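PDB 3PL0: uncharacterized protein from Methylibium petroleiphilum, which probably acts as a dioxygenase of the iron- and 2-oxoglutarate-dependent type, built on a cupin (double-stranded beta-helix) fold. Local coordinates for residues A[27-32]-A[206-211]; A[68-73]-A[105-110]; A[141-146]-A[248-253]; A[165-170]-A[213-218]; A[181-186]-A[222-227]. All coordinates share one frame; numbering follows the deposited sequence.

Overall arrangement
The five contacts tie a single-chain double-stranded beta-helix together. Contacts 1, 2 and 3 reach the same curled antiparallel sheet, contact 1 on the opposite side of the chain's centre from the other two, about 23 and 24 Å away between centres. Contacts 2 and 3 touch through neighbouring strands 65-77 and 141-152, with centres about 13 Å apart. Contact 4 meets contact 3 at Gln-251 and Gly-169 and shares strand 217-226 with contact 5, in the three-stranded sheet. Along the chain contact 2 closes before contacts 3, 4 and 5 open, whereas contact 1 joins residues near the N-terminus to strand 209-213, so distant parts of the sequence are interlocked around one core.

Contact 1: A[27-32]-A[206-211]; sequences LTPAAL and PWTVLL
Leu-27 gives this contact more surface than any other residue, through backbone and side chain alike. Its N lies 2.8 Å from Val-209 O, and its O takes Val-209 N at 2.9 Å. Both bonds are nearly straight and in the plane of the accepting carbonyl, so Leu-27 and Val-209 form an antiparallel hydrogen-bonded pair with side chains on one face. There Leu-27 CG stands anti to its carbonyl carbon (chi1 -54°), and CD1 crosses obliquely onto Leu-211 CD1 at 3.8 Å. Val-209 keeps CG2 beside its own N, where Leu-32 CD2 meets it at 3.8 Å, the two side chains crossing at about a right angle. Leu-211 also packs on Leu-127, Leu-130 and Phe-131 of helix 118-134, which buries this apolar group. Pro-29 lies alongside Thr-208: its CG is 3.3 Å from Pro-206 O and its CD 3.6 Å from Thr-208 OG1, a hydroxyl bonded to Gln-205 O. The CA-H of Pro-29 meets Trp-207 O. Just before the helix, Thr-28 OG1 accepts Ala-31 N at 3.2 Å, a capping bond. A short strand, 24-27, is thus laid against strand 209-213 at the edge of the main antiparallel sheet of the double-stranded beta-helix and runs straight into the N-capped helix 29-36.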
# COMPACT_ATOMS: atom_id res chain seq x y z
N LEU A 27 0.79 -12.28 0.39
CA LEU A 27 1.20 -13.02 -0.81
C LEU A 27 2.73 -12.94 -0.92
O LEU A 27 3.31 -11.83 -0.96
CB LEU A 27 0.58 -12.40 -2.08
CG LEU A 27 -0.93 -12.21 -2.09
CD1 LEU A 27 -1.30 -11.58 -3.41
CD2 LEU A 27 -1.67 -13.58 -1.93
N THR A 28 3.38 -14.09 -1.00
CA THR A 28 4.80 -14.14 -1.29
C THR A 28 4.98 -13.61 -2.72
O THR A 28 4.01 -13.61 -3.51
CB THR A 28 5.36 -15.58 -1.20
OG1 THR A 28 4.74 -16.41 -2.20
CG2 THR A 28 5.11 -16.20 0.19
N PRO A 29 6.21 -13.19 -3.08
CA PRO A 29 6.46 -12.80 -4.47
C PRO A 29 6.05 -13.88 -5.48
O PRO A 29 5.55 -13.56 -6.55
CB PRO A 29 7.96 -12.54 -4.49
CG PRO A 29 8.33 -12.25 -3.05
CD PRO A 29 7.43 -13.13 -2.27
N ALA A 30 6.23 -15.15 -5.16
CA ALA A 30 5.78 -16.20 -6.06
C ALA A 30 4.24 -16.19 -6.19
O ALA A 30 3.70 -16.35 -7.31
CB ALA A 30 6.34 -17.60 -5.62
N ALA A 31 3.52 -16.01 -5.09
CA ALA A 31 2.06 -15.95 -5.13
C ALA A 31 1.58 -14.76 -5.98
O ALA A 31 0.61 -14.90 -6.72
CB ALA A 31 1.44 -15.91 -3.71
N LEU A 32 2.28 -13.63 -5.91
CA LEU A 32 1.98 -12.47 -6.75
C LEU A 32 2.17 -12.74 -8.22
O LEU A 32 1.32 -12.39 -9.06
CB LEU A 32 2.83 -11.25 -6.34
CG LEU A 32 2.36 -9.93 -6.98
CD1 LEU A 32 0.97 -9.49 -6.49
CD2 LEU A 32 3.34 -8.81 -6.77
N PRO A 206 11.31 -8.23 -1.96
CA PRO A 206 10.54 -7.40 -2.85
C PRO A 206 9.40 -8.14 -3.51
O PRO A 206 9.52 -9.31 -3.82
CB PRO A 206 11.56 -6.96 -3.88
CG PRO A 206 12.83 -6.89 -3.10
CD PRO A 206 12.76 -8.05 -2.16
N TRP A 207 8.29 -7.43 -3.68
CA TRP A 207 7.05 -7.94 -4.26
C TRP A 207 6.33 -8.89 -3.32
O TRP A 207 5.44 -9.62 -3.75
CB TRP A 207 7.29 -8.56 -5.65
CG TRP A 207 8.08 -7.64 -6.45
CD1 TRP A 207 9.36 -7.81 -6.88
CD2 TRP A 207 7.70 -6.34 -6.85
NE1 TRP A 207 9.78 -6.71 -7.55
CE2 TRP A 207 8.78 -5.79 -7.55
CE3 TRP A 207 6.51 -5.61 -6.76
CZ2 TRP A 207 8.73 -4.54 -8.09
CZ3 TRP A 207 6.47 -4.37 -7.31
CH2 TRP A 207 7.56 -3.84 -7.95
N THR A 208 6.66 -8.85 -2.02
CA THR A 208 5.78 -9.40 -1.04
C THR A 208 4.62 -8.40 -0.89
O THR A 208 4.86 -7.19 -0.81
CB THR A 208 6.46 -9.65 0.34
OG1 THR A 208 7.63 -10.47 0.15
CG2 THR A 208 5.45 -10.35 1.29
N VAL A 209 3.39 -8.91 -0.89
CA VAL A 209 2.19 -8.07 -0.77
C VAL A 209 1.29 -8.39 0.43
O VAL A 209 0.92 -9.52 0.67
CB VAL A 209 1.39 -8.09 -2.06
CG1 VAL A 209 0.28 -7.07 -1.97
CG2 VAL A 209 2.34 -7.78 -3.22
N LEU A 210 0.93 -7.35 1.20
CA LEU A 210 -0.01 -7.48 2.28
C LEU A 210 -1.34 -6.98 1.76
O LEU A 210 -1.47 -5.81 1.42
CB LEU A 210 0.44 -6.62 3.47
CG LEU A 210 -0.52 -6.44 4.66
CD1 LEU A 210 -0.83 -7.78 5.28
CD2 LEU A 210 0.08 -5.46 5.68
N LEU A 211 -2.33 -7.87 1.76
CA LEU A 211 -3.71 -7.57 1.42
C LEU A 211 -4.50 -7.34 2.70
O LEU A 211 -4.36 -8.13 3.66
CB LEU A 211 -4.35 -8.71 0.62
CG LEU A 211 -3.61 -9.08 -0.70
CD1 LEU A 211 -4.30 -10.19 -1.49
CD2 LEU A 211 -3.36 -7.81 -1.61

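Contact 2: A[68-73]-A[105-110]; sequences RRHGCF and RWFEPL
The backbones meet in one beta bridge, His-70 with Pro-109: His-70 N donates to Glu-108 O at 2.8 Å, nearly along the C=O axis, and Leu-110 N reaches His-70 O at 3.2 Å from above the carbonyl plane. In this way the loop 105-110 is stapled to strand 65-77 of the antiparallel cupin sheet. The side chains of Arg-68, Phe-107, Arg-69 and Leu-110 carry most of the rest. Arg-68 holds CG in the crowded position between N and carbonyl carbon and bends at chi3 (-69°), which lays its guanidinium flat over one face of the Phe-107 ring, planes 12° apart, as a cation-pi stack. Arg-68 CZ is 3.2 Å from Phe-107 CZ, and Arg-68 CD adds a CH-pi contact on the same face. The charge has its own counterion in Asp-56, bound by NH1. Phe-107 turns an edge toward the face of the His-70 ring in an offset edge-to-face pair; that histidine is in turn held by Glu-145 at NE2, and a water links its ND1 to Phe-107 N. Arg-69 runs out extended from CG to NE beside Pro-109, its NH2 bound to Glu-52 O. At the strand end of the contact, Leu-110 CD1 packs 3.6 Å from Gly-71 CA and 3.7 Å from Phe-73 CZ, at the edge of the phenyl ring. Arg-69 NH1 is gripped twice: it donates to Pro-109 O at 3.0 Å and to a water, 2.9 Å from NH1, that in turn donates a hydrogen bond to Glu-108 OE1.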
# COMPACT_ATOMS: atom_id res chain seq x y z
N ARG A 68 7.35 10.70 -2.23
CA ARG A 68 6.18 10.03 -2.77
C ARG A 68 5.73 10.65 -4.08
O ARG A 68 6.24 11.69 -4.53
CB ARG A 68 5.01 10.12 -1.78
CG ARG A 68 4.47 11.55 -1.63
CD ARG A 68 3.72 11.75 -0.37
NE ARG A 68 2.45 11.02 -0.36
CZ ARG A 68 1.67 10.88 0.71
NH1 ARG A 68 1.99 11.44 1.86
NH2 ARG A 68 0.55 10.17 0.61
N ARG A 69 4.79 9.95 -4.69
CA ARG A 69 4.00 10.43 -5.80
C ARG A 69 2.64 9.78 -5.65
O ARG A 69 2.46 8.92 -4.76
CB ARG A 69 4.63 10.04 -7.12
CG ARG A 69 5.85 10.86 -7.52
CD ARG A 69 6.38 10.41 -8.83
NE ARG A 69 7.58 11.14 -9.14
CZ ARG A 69 7.62 12.41 -9.54
NH1 ARG A 69 6.52 13.11 -9.80
NH2 ARG A 69 8.80 12.96 -9.71
N HIS A 70 1.68 10.24 -6.46
CA HIS A 70 0.26 9.90 -6.30
C HIS A 70 -0.41 9.80 -7.67
O HIS A 70 -0.09 10.57 -8.60
CB HIS A 70 -0.39 10.95 -5.42
CG HIS A 70 -1.85 10.76 -5.17
ND1 HIS A 70 -2.77 11.77 -5.33
CD2 HIS A 70 -2.55 9.68 -4.72
CE1 HIS A 70 -3.98 11.32 -5.01
NE2 HIS A 70 -3.86 10.06 -4.61
N GLY A 71 -1.30 8.83 -7.82
CA GLY A 71 -2.00 8.67 -9.07
C GLY A 71 -3.25 7.86 -8.84
O GLY A 71 -3.28 7.02 -7.93
N CYS A 72 -4.27 8.09 -9.67
CA CYS A 72 -5.56 7.46 -9.44
C CYS A 72 -6.10 6.83 -10.72
O CYS A 72 -5.77 7.24 -11.87
CB CYS A 72 -6.57 8.46 -8.90
SG CYS A 72 -6.06 9.26 -7.33
N PHE A 73 -6.96 5.83 -10.51
CA PHE A 73 -7.44 5.01 -11.56
C PHE A 73 -8.86 4.58 -11.24
O PHE A 73 -9.30 4.68 -10.09
CB PHE A 73 -6.56 3.77 -11.70
CG PHE A 73 -5.10 4.08 -11.82
CD1 PHE A 73 -4.35 4.35 -10.67
CD2 PHE A 73 -4.47 4.12 -13.05
CE1 PHE A 73 -3.00 4.66 -10.77
CE2 PHE A 73 -3.11 4.43 -13.15
CZ PHE A 73 -2.38 4.70 -11.99
N ARG A 105 -4.63 17.23 -0.02
CA ARG A 105 -3.21 17.33 -0.33
C ARG A 105 -2.95 16.99 -1.78
O ARG A 105 -3.35 15.93 -2.25
CB ARG A 105 -2.42 16.38 0.57
CG ARG A 105 -2.58 16.68 2.05
CD ARG A 105 -1.48 17.58 2.56
NE ARG A 105 -0.35 16.75 2.96
N TRP A 106 -2.29 17.89 -2.47
CA TRP A 106 -1.80 17.66 -3.83
C TRP A 106 -0.37 17.17 -3.75
O TRP A 106 0.45 17.76 -3.07
CB TRP A 106 -1.87 18.92 -4.66
CG TRP A 106 -3.26 19.30 -4.98
CD1 TRP A 106 -4.06 20.14 -4.27
CD2 TRP A 106 -4.02 18.84 -6.09
NE1 TRP A 106 -5.30 20.24 -4.89
CE2 TRP A 106 -5.29 19.45 -6.01
CE3 TRP A 106 -3.76 17.98 -7.17
CZ2 TRP A 106 -6.30 19.22 -6.95
CZ3 TRP A 106 -4.76 17.75 -8.10
CH2 TRP A 106 -6.01 18.37 -7.99
N PHE A 107 -0.13 16.03 -4.40
CA PHE A 107 1.16 15.42 -4.52
C PHE A 107 1.52 15.41 -5.97
O PHE A 107 0.70 15.75 -6.81
CB PHE A 107 1.10 13.98 -4.01
CG PHE A 107 0.77 13.87 -2.58
CD1 PHE A 107 1.63 14.41 -1.62
CD2 PHE A 107 -0.39 13.23 -2.16
CE1 PHE A 107 1.33 14.32 -0.29
CE2 PHE A 107 -0.70 13.12 -0.81
CZ PHE A 107 0.17 13.66 0.14
N GLU A 108 2.76 15.03 -6.26
CA GLU A 108 3.21 14.96 -7.64
C GLU A 108 2.70 13.66 -8.31
O GLU A 108 2.62 12.59 -7.66
CB GLU A 108 4.74 15.00 -7.68
CG GLU A 108 5.36 16.28 -7.15
CD GLU A 108 4.98 17.50 -8.00
OE1 GLU A 108 5.14 17.43 -9.24
OE2 GLU A 108 4.52 18.51 -7.42
N PRO A 109 2.32 13.74 -9.59
CA PRO A 109 1.84 12.57 -10.29
C PRO A 109 2.88 11.48 -10.55
O PRO A 109 4.07 11.72 -10.73
CB PRO A 109 1.30 13.12 -11.62
CG PRO A 109 1.72 14.55 -11.68
CD PRO A 109 2.30 14.97 -10.40
N LEU A 110 2.38 10.26 -10.61
CA LEU A 110 3.17 9.12 -10.99
C LEU A 110 3.78 9.35 -12.36
O LEU A 110 3.24 10.10 -13.21
CB LEU A 110 2.26 7.88 -11.07
CG LEU A 110 1.40 7.50 -9.88
CD1 LEU A 110 0.45 6.33 -10.21
CD2 LEU A 110 2.29 7.20 -8.66
O HOH W 1 4.53 13.96 -4.27
O HOH W 2 6.45 15.83 -10.83
O HOH W 3 -2.42 14.44 -5.55

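Contact 3: A[141-146]-A[248-253]; sequences RWYIEA and GGFQAP
Glu-145 OE2 accepts from two waters, one 2.5 Å and the other 2.8 Å from it, with a long, weak ion pair to Arg-88 as a third influence. The first water takes Gln-251 N and the second donates to Gln-251 O, so the carboxylate holds the backbone of Gln-251 at one remove. Its other oxygen, OE1, is hydrogen-bonded to His-70 NE2 and His-90 ND1, a setting that would be expected to favour the charged form of Glu-145. The contact fastens the loop after strand 237-246 over strand 141-152 of the antiparallel cupin sheet, and its apolar part is aromatic. Tyr-143, with CG anti to the carbonyl carbon (chi1 -60°), points an edge at the face of Phe-250, planes 75° apart. Tyr-143 CB sits over that same phenyl face, 3.7 Å from Phe-250 CE1, while Ile-144 O comes to the ring's edge at 3.4 Å from CE1. On the Tyr-143 ring, Gly-249 CA makes a CH-pi contact over one face, 3.4 Å from Tyr-143 CD1. At the start of both segments, a third water joins Arg-141 O, 2.5 Å away, to Gly-248 N.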
# COMPACT_ATOMS: atom_id res chain seq x y z
N ARG A 141 -17.27 -1.11 -10.11
CA ARG A 141 -16.15 -0.17 -10.30
C ARG A 141 -15.36 0.01 -9.02
O ARG A 141 -15.93 0.26 -7.97
CB ARG A 141 -16.61 1.24 -10.72
CG ARG A 141 -17.34 1.35 -12.04
CD ARG A 141 -17.62 2.81 -12.32
NE ARG A 141 -18.52 3.01 -13.45
CZ ARG A 141 -18.14 3.06 -14.74
NH1 ARG A 141 -16.86 2.90 -15.09
NH2 ARG A 141 -19.07 3.25 -15.68
N TRP A 142 -14.05 -0.10 -9.10
CA TRP A 142 -13.17 0.33 -8.04
C TRP A 142 -12.53 1.69 -8.36
O TRP A 142 -12.07 1.93 -9.47
CB TRP A 142 -12.00 -0.67 -7.83
CG TRP A 142 -12.35 -2.00 -7.18
CD1 TRP A 142 -12.12 -3.25 -7.69
CD2 TRP A 142 -12.91 -2.20 -5.89
NE1 TRP A 142 -12.52 -4.21 -6.80
CE2 TRP A 142 -13.03 -3.59 -5.69
CE3 TRP A 142 -13.36 -1.33 -4.90
CZ2 TRP A 142 -13.54 -4.14 -4.51
CZ3 TRP A 142 -13.87 -1.87 -3.73
CH2 TRP A 142 -13.95 -3.25 -3.55
N TYR A 143 -12.47 2.53 -7.35
CA TYR A 143 -11.72 3.76 -7.37
C TYR A 143 -10.45 3.52 -6.59
O TYR A 143 -10.49 3.25 -5.37
CB TYR A 143 -12.53 4.89 -6.76
CG TYR A 143 -13.81 5.10 -7.52
CD1 TYR A 143 -14.92 4.31 -7.28
CD2 TYR A 143 -13.88 6.03 -8.57
CE1 TYR A 143 -16.11 4.48 -8.03
CE2 TYR A 143 -15.03 6.20 -9.30
CZ TYR A 143 -16.14 5.42 -9.03
OH TYR A 143 -17.28 5.58 -9.75
N ILE A 144 -9.33 3.59 -7.31
CA ILE A 144 -8.00 3.15 -6.85
C ILE A 144 -7.09 4.36 -6.72
O ILE A 144 -6.92 5.13 -7.69
CB ILE A 144 -7.36 2.15 -7.88
CG1 ILE A 144 -8.30 0.97 -8.13
CG2 ILE A 144 -5.94 1.71 -7.45
CD1 ILE A 144 -7.82 0.01 -9.22
N GLU A 145 -6.45 4.50 -5.57
CA GLU A 145 -5.34 5.45 -5.44
C GLU A 145 -4.02 4.67 -5.26
O GLU A 145 -4.00 3.63 -4.62
CB GLU A 145 -5.56 6.40 -4.28
CG GLU A 145 -6.89 7.19 -4.37
CD GLU A 145 -7.02 8.36 -3.38
OE1 GLU A 145 -6.07 9.18 -3.27
OE2 GLU A 145 -8.11 8.49 -2.76
N ALA A 146 -2.95 5.17 -5.89
CA ALA A 146 -1.64 4.56 -5.78
C ALA A 146 -0.71 5.55 -5.09
O ALA A 146 -0.61 6.69 -5.52
CB ALA A 146 -1.12 4.21 -7.12
N GLY A 248 -17.91 3.17 -4.81
CA GLY A 248 -18.74 4.39 -4.81
C GLY A 248 -18.02 5.61 -5.37
O GLY A 248 -18.51 6.31 -6.26
N GLY A 249 -16.83 5.86 -4.86
CA GLY A 249 -15.99 6.90 -5.41
C GLY A 249 -14.69 6.97 -4.62
O GLY A 249 -14.50 6.23 -3.64
N PHE A 250 -13.84 7.89 -5.01
CA PHE A 250 -12.66 8.21 -4.17
C PHE A 250 -13.13 8.86 -2.88
O PHE A 250 -14.15 9.54 -2.86
CB PHE A 250 -11.75 9.18 -4.90
CG PHE A 250 -11.19 8.63 -6.14
CD1 PHE A 250 -10.20 7.66 -6.09
CD2 PHE A 250 -11.66 9.04 -7.36
CE1 PHE A 250 -9.67 7.14 -7.24
CE2 PHE A 250 -11.12 8.52 -8.51
CZ PHE A 250 -10.13 7.55 -8.45
N GLN A 251 -12.39 8.63 -1.78
CA GLN A 251 -12.61 9.40 -0.56
C GLN A 251 -12.47 10.86 -0.95
O GLN A 251 -11.48 11.26 -1.58
CB GLN A 251 -11.56 9.06 0.54
CG GLN A 251 -11.99 8.05 1.61
CD GLN A 251 -12.97 8.59 2.63
OE1 GLN A 251 -13.34 9.76 2.58
NE2 GLN A 251 -13.42 7.73 3.56
N ALA A 252 -13.48 11.66 -0.61
CA ALA A 252 -13.46 13.07 -0.94
C ALA A 252 -14.56 13.81 -0.16
O ALA A 252 -15.62 13.23 0.15
CB ALA A 252 -13.62 13.29 -2.46
N PRO A 253 -14.31 15.08 0.16
CA PRO A 253 -15.37 15.92 0.74
C PRO A 253 -16.54 16.02 -0.23
O PRO A 253 -16.34 15.96 -1.45
CB PRO A 253 -14.70 17.28 0.92
CG PRO A 253 -13.66 17.30 -0.15
CD PRO A 253 -13.16 15.89 -0.29
O HOH W 4 -18.01 1.57 -7.40
O HOH W 5 -10.02 6.91 -2.28
O HOH W 6 -8.92 10.56 -1.03

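Contact 4: A[165-170]-A[213-218]; sequences AHRDGV and DDQQVI
Asp-214 points into the loop 165-170 with CG anti to its backbone N (chi1 -161°). Its CB lies 3.4 Å from Val-170 O. From CG the carboxylate divides its partners. OD1 uses its syn lone pair to accept Asp-168 N at 2.9 Å. OD2 takes Val-170 N at 2.9 Å, met from above the carboxylate plane, and Gly-169 N in a weak bond; Arg-167 NH2 forms a salt bridge with it at 3.2 Å. Three successive backbone N-H groups thus close on one carboxylate. Arg-167, bent at chi3, also donates NE to Asp-214 O at 2.8 Å, so one arginine grips both side chain and carbonyl of Asp-214. So many donors would be expected to keep Asp-214 ionised. At the other end of the contact, Ala-165 CB presses tightly on Ile-218 CD1, at 3.4 Å. His-166 and Asp-168 spell a His-x-Asp sequence, and with His-219, which bonds Asp-168 OD1, they are consistent with the iron-binding triad of this family; Asp-214, by holding Asp-168 N, would act as a second-shell residue. The loop enters strand 172-181, and Asp-214 touches Val-173 there while the turn 213-216 leads into strand 217-226, whose Ile-218 packs on Phe-191 of strand 183-192.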
# COMPACT_ATOMS: atom_id res chain seq x y z
N ALA A 165 -2.33 2.19 15.44
CA ALA A 165 -2.77 1.51 14.22
C ALA A 165 -3.91 2.25 13.55
O ALA A 165 -4.75 2.81 14.23
CB ALA A 165 -3.14 0.06 14.49
N HIS A 166 -3.95 2.23 12.23
CA HIS A 166 -4.99 2.96 11.49
C HIS A 166 -5.68 2.09 10.44
O HIS A 166 -5.17 1.03 10.03
CB HIS A 166 -4.35 4.19 10.80
CG HIS A 166 -3.42 3.83 9.69
ND1 HIS A 166 -2.11 3.46 9.90
CD2 HIS A 166 -3.63 3.71 8.36
CE1 HIS A 166 -1.54 3.17 8.75
NE2 HIS A 166 -2.44 3.30 7.79
N ARG A 167 -6.86 2.54 10.01
CA ARG A 167 -7.36 2.14 8.72
C ARG A 167 -7.23 3.28 7.70
O ARG A 167 -6.88 4.41 8.03
CB ARG A 167 -8.78 1.61 8.82
CG ARG A 167 -9.83 2.63 9.17
CD ARG A 167 -11.21 2.00 9.26
NE ARG A 167 -11.72 1.62 7.95
CZ ARG A 167 -12.68 2.27 7.28
NH1 ARG A 167 -13.28 3.34 7.81
NH2 ARG A 167 -13.04 1.85 6.07
N ASP A 168 -7.54 2.98 6.44
CA ASP A 168 -7.31 3.95 5.39
C ASP A 168 -8.62 4.61 4.87
O ASP A 168 -8.58 5.48 4.02
CB ASP A 168 -6.55 3.29 4.26
CG ASP A 168 -5.16 2.84 4.69
OD1 ASP A 168 -5.03 1.86 5.47
OD2 ASP A 168 -4.21 3.45 4.20
N GLY A 169 -9.76 4.16 5.37
CA GLY A 169 -11.04 4.75 5.01
C GLY A 169 -11.58 4.30 3.67
O GLY A 169 -12.37 5.02 3.06
N VAL A 170 -11.16 3.10 3.24
CA VAL A 170 -11.50 2.57 1.93
C VAL A 170 -12.11 1.18 2.14
O VAL A 170 -12.41 0.80 3.25
CB VAL A 170 -10.24 2.53 1.01
CG1 VAL A 170 -9.70 3.96 0.74
CG2 VAL A 170 -9.11 1.65 1.61
N ASP A 213 -8.44 -6.08 4.39
CA ASP A 213 -9.83 -5.66 4.35
C ASP A 213 -9.91 -4.51 5.32
O ASP A 213 -9.92 -4.66 6.57
CB ASP A 213 -10.74 -6.79 4.77
CG ASP A 213 -12.20 -6.40 4.82
OD1 ASP A 213 -12.56 -5.20 4.77
OD2 ASP A 213 -13.00 -7.34 4.93
N ASP A 214 -9.97 -3.33 4.74
CA ASP A 214 -9.88 -2.10 5.51
C ASP A 214 -11.04 -1.88 6.47
O ASP A 214 -10.98 -1.01 7.33
CB ASP A 214 -9.77 -0.92 4.56
CG ASP A 214 -9.23 0.30 5.23
OD1 ASP A 214 -8.10 0.23 5.78
OD2 ASP A 214 -9.96 1.32 5.25
N GLN A 215 -12.10 -2.66 6.33
CA GLN A 215 -13.24 -2.59 7.28
C GLN A 215 -13.11 -3.59 8.44
O GLN A 215 -13.93 -3.59 9.33
CB GLN A 215 -14.57 -2.80 6.52
CG GLN A 215 -14.84 -1.68 5.47
CD GLN A 215 -16.17 -1.83 4.73
OE1 GLN A 215 -16.95 -2.76 4.98
NE2 GLN A 215 -16.43 -0.93 3.81
N GLN A 216 -12.09 -4.45 8.42
CA GLN A 216 -11.98 -5.51 9.43
C GLN A 216 -10.69 -5.50 10.22
O GLN A 216 -10.63 -6.08 11.29
CB GLN A 216 -12.09 -6.84 8.72
CG GLN A 216 -13.50 -7.12 8.24
CD GLN A 216 -14.48 -7.21 9.39
OE1 GLN A 216 -14.22 -7.90 10.38
NE2 GLN A 216 -15.60 -6.50 9.28
N VAL A 217 -9.64 -4.87 9.70
CA VAL A 217 -8.35 -4.83 10.36
C VAL A 217 -7.83 -3.39 10.34
O VAL A 217 -8.32 -2.52 9.56
CB VAL A 217 -7.34 -5.79 9.70
CG1 VAL A 217 -7.84 -7.24 9.78
CG2 VAL A 217 -7.09 -5.37 8.24
N ILE A 218 -6.91 -3.14 11.27
CA ILE A 218 -6.11 -1.93 11.29
C ILE A 218 -4.63 -2.32 11.24
O ILE A 218 -4.27 -3.47 11.51
CB ILE A 218 -6.43 -1.01 12.48
CG1 ILE A 218 -6.17 -1.71 13.84
CG2 ILE A 218 -7.91 -0.44 12.38
CD1 ILE A 218 -6.40 -0.81 15.03

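Contact 5: A[181-186]-A[222-227]; sequences QGVRGG and TPLLPL
Gly-182 (phi 68°), Gly-185 and Gly-186 all take positive phi, turning the backbone at both ends of the short strand, and Arg-184 holds CG in the crowded position between N and carbonyl carbon (chi1 65°), which brings the arginine side chain toward Leu-225 and Leu-227. Strands 183-185 and 224-226 pair antiparallel in the three-stranded sheet of the double-stranded beta-helix. Arg-184 and Leu-225 are the hydrogen-bonded pair: Arg-184 N meets Leu-225 O at 2.8 Å, nearly along the C=O axis, and Leu-225 N returns to Arg-184 O at 2.9 Å from above the carbonyl plane. At one end Leu-227 N donates to Gly-182 O at 2.8 Å, almost straight. At the other, Gly-186 N reaches Pro-223 O at 3.2 Å and weakly Thr-222 O, whereas Thr-222 OG1 bonds Glu-187 N. With no side chain, Gly-185 lets its CA come within 3.4 Å of Pro-223 O. The Arg-184 guanidinium has Leu-225 CB over one face, with NH1 3.4 Å from Leu-225 CD1, and Leu-227 CD2 lies 3.9 Å from Arg-184 CB. Cohesion here is mostly backbone hydrogen bonding, backed by alkyl contacts along an exposed arginine, so register is set by main-chain chemistry more than by side-chain polarity.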
# COMPACT_ATOMS: atom_id res chain seq x y z
N GLN A 181 17.08 -0.89 2.33
CA GLN A 181 18.51 -0.97 2.51
C GLN A 181 18.88 -0.24 3.74
O GLN A 181 18.35 0.83 4.01
CB GLN A 181 19.22 -0.17 1.44
CG GLN A 181 19.35 -0.75 0.15
CD GLN A 181 20.06 0.22 -0.73
OE1 GLN A 181 21.25 0.53 -0.53
NE2 GLN A 181 19.34 0.76 -1.69
N GLY A 182 19.91 -0.74 4.41
CA GLY A 182 20.59 -0.01 5.43
C GLY A 182 19.76 0.24 6.66
O GLY A 182 20.09 1.13 7.45
N VAL A 183 18.67 -0.50 6.84
CA VAL A 183 17.75 -0.25 7.95
C VAL A 183 17.30 -1.52 8.66
O VAL A 183 17.26 -2.60 8.07
CB VAL A 183 16.48 0.55 7.50
CG1 VAL A 183 16.89 1.89 6.87
CG2 VAL A 183 15.61 -0.27 6.51
N ARG A 184 16.96 -1.39 9.94
CA ARG A 184 16.08 -2.36 10.57
C ARG A 184 14.84 -1.63 11.11
O ARG A 184 14.59 -0.46 10.78
CB ARG A 184 16.81 -3.15 11.65
CG ARG A 184 17.25 -2.33 12.81
CD ARG A 184 18.07 -3.19 13.82
NE ARG A 184 19.04 -2.31 14.44
CZ ARG A 184 18.77 -1.44 15.42
NH1 ARG A 184 17.55 -1.36 15.94
NH2 ARG A 184 19.74 -0.66 15.88
N GLY A 185 14.01 -2.31 11.89
CA GLY A 185 12.69 -1.76 12.17
C GLY A 185 11.80 -1.93 10.94
O GLY A 185 12.03 -2.80 10.12
N GLY A 186 10.81 -1.07 10.79
CA GLY A 186 9.84 -1.21 9.71
C GLY A 186 9.11 -2.54 9.75
O GLY A 186 8.89 -3.17 8.74
N THR A 222 6.43 -0.15 12.31
CA THR A 222 7.33 0.46 13.27
C THR A 222 8.37 1.35 12.61
O THR A 222 8.71 1.15 11.46
CB THR A 222 8.02 -0.59 14.10
OG1 THR A 222 8.91 -1.33 13.28
CG2 THR A 222 6.93 -1.50 14.78
N PRO A 223 8.89 2.32 13.34
CA PRO A 223 9.89 3.23 12.75
C PRO A 223 11.15 2.50 12.24
O PRO A 223 11.52 1.41 12.73
CB PRO A 223 10.27 4.15 13.93
CG PRO A 223 9.21 4.01 14.90
CD PRO A 223 8.61 2.64 14.75
N LEU A 224 11.79 3.09 11.24
CA LEU A 224 13.06 2.61 10.73
C LEU A 224 14.17 3.04 11.67
O LEU A 224 14.04 4.01 12.36
CB LEU A 224 13.36 3.12 9.31
CG LEU A 224 12.27 2.92 8.28
CD1 LEU A 224 12.71 3.57 6.99
CD2 LEU A 224 11.98 1.45 8.12
N LEU A 225 15.23 2.24 11.74
CA LEU A 225 16.44 2.60 12.47
C LEU A 225 17.57 2.21 11.57
O LEU A 225 17.62 1.07 11.06
CB LEU A 225 16.51 1.88 13.81
CG LEU A 225 15.35 2.19 14.79
CD1 LEU A 225 15.03 0.96 15.62
CD2 LEU A 225 15.65 3.46 15.69
N PRO A 226 18.46 3.17 11.31
CA PRO A 226 19.61 2.90 10.46
C PRO A 226 20.48 1.77 10.99
O PRO A 226 20.72 1.72 12.16
CB PRO A 226 20.41 4.22 10.50
CG PRO A 226 19.43 5.26 10.93
CD PRO A 226 18.41 4.57 11.78
N LEU A 227 20.97 0.88 10.14
CA LEU A 227 21.90 -0.15 10.61
C LEU A 227 23.25 0.46 11.01
O LEU A 227 23.88 0.03 11.99
CB LEU A 227 22.11 -1.21 9.53
CG LEU A 227 20.87 -2.08 9.30
CD1 LEU A 227 21.07 -2.98 8.07
CD2 LEU A 227 20.53 -2.87 10.55